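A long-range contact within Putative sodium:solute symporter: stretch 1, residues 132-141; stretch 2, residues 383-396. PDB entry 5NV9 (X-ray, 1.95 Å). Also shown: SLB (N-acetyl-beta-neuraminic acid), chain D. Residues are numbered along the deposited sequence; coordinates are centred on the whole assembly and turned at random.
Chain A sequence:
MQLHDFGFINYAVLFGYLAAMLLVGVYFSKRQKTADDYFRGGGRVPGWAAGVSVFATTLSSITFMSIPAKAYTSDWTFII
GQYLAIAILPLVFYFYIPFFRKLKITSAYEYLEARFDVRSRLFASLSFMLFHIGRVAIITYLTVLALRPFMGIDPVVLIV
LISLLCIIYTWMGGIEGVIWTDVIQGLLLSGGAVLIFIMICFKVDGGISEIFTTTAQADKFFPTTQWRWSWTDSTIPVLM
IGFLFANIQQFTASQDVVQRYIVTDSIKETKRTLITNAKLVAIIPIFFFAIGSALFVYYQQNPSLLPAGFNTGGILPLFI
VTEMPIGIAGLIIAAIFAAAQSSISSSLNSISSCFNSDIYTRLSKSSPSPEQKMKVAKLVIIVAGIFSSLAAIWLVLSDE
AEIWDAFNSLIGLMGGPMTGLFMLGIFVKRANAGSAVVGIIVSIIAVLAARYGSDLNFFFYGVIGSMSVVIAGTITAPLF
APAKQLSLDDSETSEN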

ATOM      1  N   HIS A 132       5.736  -6.547  -4.557  1.00 21.69           N
ATOM      2  CA  HIS A 132       6.262  -5.422  -3.785  1.00 21.87           C
ATOM      3  C   HIS A 132       7.562  -4.813  -4.276  1.00 23.44           C
ATOM      4  O   HIS A 132       7.788  -3.598  -4.070  1.00 23.99           O
ATOM      5  CB  HIS A 132       6.264  -5.757  -2.299  1.00 22.73           C
ATOM      6  CG  HIS A 132       4.904  -5.609  -1.728  1.00 20.94           C
ATOM      7  ND1 HIS A 132       4.551  -4.538  -0.945  1.00 20.87           N
ATOM      8  CD2 HIS A 132       3.769  -6.264  -2.011  1.00 21.58           C
ATOM      9  CE1 HIS A 132       3.266  -4.593  -0.682  1.00 22.20           C
ATOM     10  NE2 HIS A 132       2.765  -5.643  -1.305  1.00 24.45           N
ATOM     11  N   ILE A 133       8.394  -5.610  -4.925  1.00 22.28           N
ATOM     12  CA  ILE A 133       9.469  -5.019  -5.707  1.00 25.29           C
ATOM     13  C   ILE A 133       8.947  -4.029  -6.758  1.00 26.77           C
ATOM     14  O   ILE A 133       9.492  -2.905  -6.890  1.00 27.76           O
ATOM     15  CB  ILE A 133      10.319  -6.077  -6.364  1.00 28.18           C
ATOM     16  CG1 ILE A 133      11.017  -6.921  -5.290  1.00 31.12           C
ATOM     17  CG2 ILE A 133      11.347  -5.432  -7.307  1.00 29.64           C
ATOM     18  CD1 ILE A 133      12.290  -6.305  -4.774  1.00 35.56           C
ATOM     19  N   GLY A 134       7.887  -4.412  -7.479  1.00 26.27           N
ATOM     20  CA  GLY A 134       7.187  -3.486  -8.336  1.00 26.72           C
ATOM     21  C   GLY A 134       6.540  -2.282  -7.633  1.00 26.69           C
ATOM     22  O   GLY A 134       6.607  -1.157  -8.139  1.00 25.23           O
ATOM     23  N   ARG A 135       5.878  -2.498  -6.496  1.00 23.55           N
ATOM     24  CA  ARG A 135       5.164  -1.409  -5.848  1.00 28.08           C
ATOM     25  C   ARG A 135       6.143  -0.286  -5.422  1.00 27.47           C
ATOM     26  O   ARG A 135       5.819   0.909  -5.593  1.00 25.93           O
ATOM     27  CB  ARG A 135       4.292  -1.935  -4.677  1.00 27.52           C
ATOM     28  CG  ARG A 135       3.653  -0.878  -3.795  1.00 26.56           C
ATOM     29  CD  ARG A 135       2.848  -1.546  -2.700  1.00 24.94           C
ATOM     30  NE  ARG A 135       2.487  -0.681  -1.583  1.00 24.06           N
ATOM     31  CZ  ARG A 135       1.573   0.266  -1.638  1.00 24.43           C
ATOM     32  NH1 ARG A 135       0.889   0.467  -2.776  1.00 24.40           N
ATOM     33  NH2 ARG A 135       1.343   1.034  -0.547  1.00 22.96           N
ATOM     34  N   VAL A 136       7.307  -0.678  -4.889  1.00 25.33           N
ATOM     35  CA  VAL A 136       8.346   0.237  -4.508  1.00 26.15           C
ATOM     36  C   VAL A 136       8.821   1.068  -5.734  1.00 28.34           C
ATOM     37  O   VAL A 136       8.975   2.347  -5.632  1.00 26.01           O
ATOM     38  CB  VAL A 136       9.555  -0.479  -3.897  1.00 25.90           C
ATOM     39  CG1 VAL A 136      10.737   0.468  -3.724  1.00 27.76           C
ATOM     40  CG2 VAL A 136       9.204  -1.089  -2.557  1.00 25.60           C
ATOM     41  N   ALA A 137       9.086   0.371  -6.855  1.00 26.29           N
ATOM     42  CA  ALA A 137       9.580   1.032  -8.096  1.00 26.26           C
ATOM     43  C   ALA A 137       8.550   2.036  -8.620  1.00 24.17           C
ATOM     44  O   ALA A 137       8.883   3.174  -8.917  1.00 27.93           O
ATOM     45  CB  ALA A 137       9.938   0.025  -9.166  1.00 25.45           C
ATOM     46  N   ILE A 138       7.301   1.641  -8.581  1.00 25.24           N
ATOM     47  CA  ILE A 138       6.200   2.475  -9.006  1.00 27.89           C
ATOM     48  C   ILE A 138       6.015   3.682  -8.111  1.00 28.30           C
ATOM     49  O   ILE A 138       5.787   4.792  -8.616  1.00 26.09           O
ATOM     50  CB  ILE A 138       4.909   1.658  -9.181  1.00 31.34           C
ATOM     51  CG1 ILE A 138       5.085   0.740 -10.407  1.00 36.21           C
ATOM     52  CG2 ILE A 138       3.724   2.571  -9.460  1.00 34.28           C
ATOM     53  CD1 ILE A 138       3.919  -0.163 -10.762  1.00 39.25           C
ATOM     54  N   ILE A 139       6.107   3.469  -6.789  1.00 26.96           N
ATOM     55  CA  ILE A 139       5.867   4.518  -5.819  1.00 24.64           C
ATOM     56  C   ILE A 139       6.961   5.588  -6.043  1.00 25.45           C
ATOM     57  O   ILE A 139       6.711   6.762  -5.977  1.00 23.81           O
ATOM     58  CB  ILE A 139       5.880   4.027  -4.369  1.00 22.26           C
ATOM     59  CG1 ILE A 139       4.531   3.390  -4.022  1.00 25.62           C
ATOM     60  CG2 ILE A 139       6.109   5.189  -3.419  1.00 22.95           C
ATOM     61  CD1 ILE A 139       4.546   2.614  -2.716  1.00 23.37           C
ATOM     62  N   THR A 140       8.186   5.125  -6.238  1.00 25.47           N
ATOM     63  CA  THR A 140       9.340   5.986  -6.422  1.00 25.60           C
ATOM     64  C   THR A 140       9.273   6.775  -7.752  1.00 26.69           C
ATOM     65  O   THR A 140       9.505   7.982  -7.797  1.00 23.87           O
ATOM     66  CB  THR A 140      10.588   5.112  -6.283  1.00 24.41           C
ATOM     67  OG1 THR A 140      10.559   4.511  -4.993  1.00 23.65           O
ATOM     68  CG2 THR A 140      11.831   5.900  -6.477  1.00 27.66           C
ATOM     69  N   TYR A 141       8.912   6.079  -8.815  1.00 28.78           N
ATOM     70  CA  TYR A 141       8.647   6.655 -10.128  1.00 29.71           C
ATOM     71  C   TYR A 141       7.618   7.760 -10.120  1.00 31.98           C
ATOM     72  O   TYR A 141       7.932   8.835 -10.632  1.00 32.04           O
ATOM     73  CB  TYR A 141       8.260   5.541 -11.121  1.00 34.07           C
ATOM     74  CG  TYR A 141       7.951   6.054 -12.521  1.00 39.55           C
ATOM     75  CD1 TYR A 141       8.930   6.655 -13.286  1.00 43.92           C
ATOM     76  CD2 TYR A 141       6.688   5.925 -13.066  1.00 46.39           C
ATOM     77  CE1 TYR A 141       8.658   7.134 -14.562  1.00 47.21           C
ATOM     78  CE2 TYR A 141       6.406   6.390 -14.341  1.00 51.85           C
ATOM     79  CZ  TYR A 141       7.402   6.994 -15.081  1.00 52.46           C
ATOM     80  OH  TYR A 141       7.146   7.457 -16.352  1.00 66.76           O
ATOM     81  N   VAL A 383      19.401  -5.710  -0.970  1.00 25.35           N
ATOM     82  CA  VAL A 383      19.257  -6.290  -2.288  1.00 28.01           C
ATOM     83  C   VAL A 383      17.918  -5.878  -2.942  1.00 27.86           C
ATOM     84  O   VAL A 383      17.858  -5.391  -4.072  1.00 27.97           O
ATOM     85  CB  VAL A 383      19.384  -7.825  -2.234  1.00 28.51           C
ATOM     86  CG1 VAL A 383      19.157  -8.380  -3.619  1.00 29.22           C
ATOM     87  CG2 VAL A 383      20.747  -8.233  -1.695  1.00 29.71           C
ATOM     88  N   ALA A 384      16.841  -6.045  -2.203  1.00 27.41           N
ATOM     89  CA  ALA A 384      15.534  -5.586  -2.669  1.00 27.72           C
ATOM     90  C   ALA A 384      15.536  -4.075  -2.982  1.00 29.93           C
ATOM     91  O   ALA A 384      15.036  -3.647  -4.026  1.00 28.64           O
ATOM     92  CB  ALA A 384      14.478  -5.929  -1.629  1.00 26.33           C
ATOM     93  N   GLY A 385      16.117  -3.293  -2.064  1.00 31.65           N
ATOM     94  CA  GLY A 385      16.315  -1.864  -2.237  1.00 33.11           C
ATOM     95  C   GLY A 385      17.006  -1.512  -3.543  1.00 33.92           C
ATOM     96  O   GLY A 385      16.516  -0.653  -4.293  1.00 29.25           O
ATOM     97  N   ILE A 386      18.133  -2.195  -3.813  1.00 35.65           N
ATOM     98  CA  ILE A 386      18.902  -1.980  -5.032  1.00 34.33           C
ATOM     99  C   ILE A 386      18.094  -2.288  -6.262  1.00 33.96           C
ATOM    100  O   ILE A 386      17.956  -1.421  -7.120  1.00 35.47           O
ATOM    101  CB  ILE A 386      20.248  -2.746  -5.019  1.00 34.37           C
ATOM    102  CG1 ILE A 386      21.209  -2.011  -4.082  1.00 35.41           C
ATOM    103  CG2 ILE A 386      20.843  -2.778  -6.409  1.00 33.50           C
ATOM    104  CD1 ILE A 386      22.388  -2.814  -3.607  1.00 36.51           C
ATOM    105  N   PHE A 387      17.515  -3.486  -6.330  1.00 33.99           N
ATOM    106  CA  PHE A 387      16.630  -3.854  -7.437  1.00 35.95           C
ATOM    107  C   PHE A 387      15.438  -2.881  -7.647  1.00 35.43           C
ATOM    108  O   PHE A 387      15.067  -2.579  -8.776  1.00 31.64           O
ATOM    109  CB  PHE A 387      16.045  -5.283  -7.272  1.00 39.65           C
ATOM    110  CG  PHE A 387      17.031  -6.432  -7.413  1.00 46.94           C
ATOM    111  CD1 PHE A 387      18.162  -6.356  -8.217  1.00 52.66           C
ATOM    112  CD2 PHE A 387      16.760  -7.644  -6.781  1.00 53.48           C
ATOM    113  CE1 PHE A 387      19.022  -7.435  -8.331  1.00 52.11           C
ATOM    114  CE2 PHE A 387      17.607  -8.730  -6.910  1.00 54.40           C
ATOM    115  CZ  PHE A 387      18.750  -8.614  -7.678  1.00 55.03           C
ATOM    116  N   SER A 388      14.795  -2.450  -6.570  1.00 35.38           N
ATOM    117  CA  SER A 388      13.626  -1.565  -6.653  1.00 35.55           C
ATOM    118  C   SER A 388      14.026  -0.225  -7.220  1.00 35.03           C
ATOM    119  O   SER A 388      13.278   0.367  -8.000  1.00 33.29           O
ATOM    120  CB  SER A 388      13.037  -1.301  -5.266  1.00 40.15           C
ATOM    121  OG  SER A 388      11.963  -2.151  -5.029  1.00 47.38           O
ATOM    122  N   SER A 389      15.203   0.228  -6.791  1.00 33.67           N
ATOM    123  CA  SER A 389      15.774   1.506  -7.183  1.00 35.84           C
ATOM    124  C   SER A 389      16.248   1.544  -8.621  1.00 40.11           C
ATOM    125  O   SER A 389      16.010   2.537  -9.306  1.00 36.76           O
ATOM    126  CB  SER A 389      16.939   1.862  -6.286  1.00 34.32           C
ATOM    127  OG  SER A 389      16.494   2.123  -4.973  1.00 35.92           O
ATOM    128  N   LEU A 390      16.945   0.492  -9.056  1.00 40.36           N
ATOM    129  CA  LEU A 390      17.330   0.370 -10.467  1.00 38.13           C
ATOM    130  C   LEU A 390      16.087   0.417 -11.347  1.00 36.28           C
ATOM    131  O   LEU A 390      16.024   1.191 -12.335  1.00 34.78           O
ATOM    132  CB  LEU A 390      18.072  -0.943 -10.710  1.00 39.79           C
ATOM    133  CG  LEU A 390      19.364  -1.086  -9.935  1.00 37.78           C
ATOM    134  CD1 LEU A 390      20.030  -2.411 -10.252  1.00 40.50           C
ATOM    135  CD2 LEU A 390      20.252   0.071 -10.275  1.00 39.95           C
ATOM    136  N   ALA A 391      15.088  -0.398 -11.000  1.00 31.23           N
ATOM    137  CA  ALA A 391      13.863  -0.376 -11.753  1.00 34.20           C
ATOM    138  C   ALA A 391      13.329   1.064 -11.827  1.00 41.64           C
ATOM    139  O   ALA A 391      13.032   1.560 -12.912  1.00 43.05           O
ATOM    140  CB  ALA A 391      12.841  -1.299 -11.167  1.00 36.75           C
ATOM    141  N   ALA A 392      13.278   1.755 -10.689  1.00 39.79           N
ATOM    142  CA  ALA A 392      12.827   3.125 -10.671  1.00 37.17           C
ATOM    143  C   ALA A 392      13.690   4.014 -11.534  1.00 33.79           C
ATOM    144  O   ALA A 392      13.169   4.851 -12.241  1.00 35.27           O
ATOM    145  CB  ALA A 392      12.766   3.665  -9.240  1.00 37.91           C
ATOM    146  N   ILE A 393      15.001   3.865 -11.490  1.00 37.27           N
ATOM    147  CA  ILE A 393      15.828   4.608 -12.423  1.00 41.65           C
ATOM    148  C   ILE A 393      15.469   4.310 -13.902  1.00 47.79           C
ATOM    149  O   ILE A 393      15.446   5.239 -14.723  1.00 49.94           O
ATOM    150  CB  ILE A 393      17.337   4.368 -12.205  1.00 41.91           C
ATOM    151  CG1 ILE A 393      17.833   5.138 -10.971  1.00 39.77           C
ATOM    152  CG2 ILE A 393      18.110   4.825 -13.437  1.00 42.65           C
ATOM    153  CD1 ILE A 393      19.065   4.535 -10.330  1.00 38.87           C
ATOM    154  N   TRP A 394      15.206   3.039 -14.230  1.00 43.32           N
ATOM    155  CA  TRP A 394      14.893   2.636 -15.586  1.00 45.15           C
ATOM    156  C   TRP A 394      13.560   3.275 -16.023  1.00 44.55           C
ATOM    157  O   TRP A 394      13.457   3.842 -17.122  1.00 44.18           O
ATOM    158  CB  TRP A 394      14.960   1.092 -15.660  1.00 48.77           C
ATOM    159  CG  TRP A 394      14.421   0.334 -16.865  1.00 52.85           C
ATOM    160  CD1 TRP A 394      14.131   0.821 -18.107  1.00 55.98           C
ATOM    161  CD2 TRP A 394      14.167  -1.098 -16.931  1.00 56.89           C
ATOM    162  NE1 TRP A 394      13.691  -0.203 -18.930  1.00 53.69           N
ATOM    163  CE2 TRP A 394      13.696  -1.383 -18.231  1.00 52.03           C
ATOM    164  CE3 TRP A 394      14.294  -2.159 -16.007  1.00 57.52           C
ATOM    165  CZ2 TRP A 394      13.336  -2.668 -18.634  1.00 53.21           C
ATOM    166  CZ3 TRP A 394      13.936  -3.446 -16.413  1.00 58.46           C
ATOM    167  CH2 TRP A 394      13.466  -3.686 -17.720  1.00 59.00           C
ATOM    168  N   LEU A 395      12.565   3.243 -15.155  1.00 43.01           N
ATOM    169  CA  LEU A 395      11.255   3.831 -15.469  1.00 47.06           C
ATOM    170  C   LEU A 395      11.337   5.327 -15.753  1.00 48.73           C
ATOM    171  O   LEU A 395      10.629   5.848 -16.614  1.00 45.44           O
ATOM    172  CB  LEU A 395      10.254   3.589 -14.340  1.00 45.41           C
ATOM    173  CG  LEU A 395       9.690   2.171 -14.226  1.00 51.31           C
ATOM    174  CD1 LEU A 395       8.971   1.970 -12.887  1.00 48.06           C
ATOM    175  CD2 LEU A 395       8.768   1.844 -15.405  1.00 51.06           C
ATOM    176  N   VAL A 396      12.215   6.001 -15.017  1.00 50.81           N
ATOM    177  CA  VAL A 396      12.411   7.425 -15.138  1.00 50.53           C
ATOM    178  C   VAL A 396      13.118   7.763 -16.459  1.00 55.71           C
ATOM    179  O   VAL A 396      12.542   8.463 -17.304  1.00 56.94           O
ATOM    180  CB  VAL A 396      13.157   8.000 -13.900  1.00 47.62           C
ATOM    181  CG1 VAL A 396      13.538   9.442 -14.122  1.00 49.93           C
ATOM    182  CG2 VAL A 396      12.277   7.912 -12.668  1.00 44.26           C
TER
HETATM  183  C1  SLB D 503      -1.871   3.614  -2.216  1.00 27.24           C
HETATM  184  C2  SLB D 503      -3.071   2.731  -2.006  1.00 25.15           C
HETATM  185  C3  SLB D 503      -3.753   2.504  -3.336  1.00 24.67           C
HETATM  186  C4  SLB D 503      -5.114   1.787  -3.189  1.00 25.99           C
HETATM  187  C5  SLB D 503      -5.956   2.689  -2.287  1.00 26.42           C
HETATM  188  C6  SLB D 503      -5.236   2.901  -0.938  1.00 26.08           C
HETATM  189  C7  SLB D 503      -5.977   3.812   0.050  1.00 24.20           C
HETATM  190  C8  SLB D 503      -5.206   3.988   1.332  1.00 22.85           C
HETATM  191  C9  SLB D 503      -6.018   4.755   2.375  1.00 24.83           C
HETATM  192  C10 SLB D 503      -8.421   2.734  -2.395  1.00 28.16           C
HETATM  193  C11 SLB D 503      -9.650   2.137  -1.762  1.00 31.60           C
HETATM  194  N5  SLB D 503      -7.286   2.108  -2.052  1.00 27.84           N
HETATM  195  O1A SLB D 503      -2.016   4.875  -2.060  1.00 24.48           O
HETATM  196  O1B SLB D 503      -0.768   3.061  -2.591  1.00 29.61           O
HETATM  197  O2  SLB D 503      -2.690   1.457  -1.414  1.00 24.77           O
HETATM  198  O4  SLB D 503      -5.777   1.632  -4.491  1.00 24.67           O
HETATM  199  O6  SLB D 503      -3.954   3.486  -1.152  1.00 27.94           O
HETATM  200  O7  SLB D 503      -6.155   5.121  -0.500  1.00 23.82           O
HETATM  201  O8  SLB D 503      -4.832   2.718   1.852  1.00 25.09           O
HETATM  202  O9  SLB D 503      -7.193   4.023   2.803  1.00 27.58           O
HETATM  203  O10 SLB D 503      -8.456   3.746  -3.115  1.00 26.82           O

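How do two helices some 250 residues apart in sequence come this close? Their axes cross at -46° and approach to 8.1 Å, and alanines meet where the backbones are nearest: the CA atoms of Ala137 and Ala392 lie 4.6 Å apart.

What does the beginning of stretch 2 contribute? Ala384 offers its methyl to Ile133, whose side chain ends nearer the partner helix than its sideways CA-to-CB bond suggests; Ile133 CD1 and Ala384 CB meet at 3.8 Å, an apolar contact. One turn on, Ser388 OG donates a hydrogen bond to Ile133 O at 3.2 Å. That carbonyl also accepts the weak helical bond from Ala137 N, so the serine joins the helices without replacing the backbone pairing.

What fills the crossing itself? The Ala137 methyl is a knob among Ser388, Ala391, Ala392 and Leu395, with Ala137 CB 3.8 Å from Ala391 CB. Beside it, Ala392 CB packs 3.7 Å from Thr140 CG2, while Thr140 OG1 turns back to its own helix and donates to Val136 O.

How does the contact finish? Leu395 CB lies over the face of the Tyr141 ring, 4.0 Å from its centroid, in a CH-pi contact. Val396 CG2 instead approaches the ring edge, 3.6 Å from Tyr141 CD1.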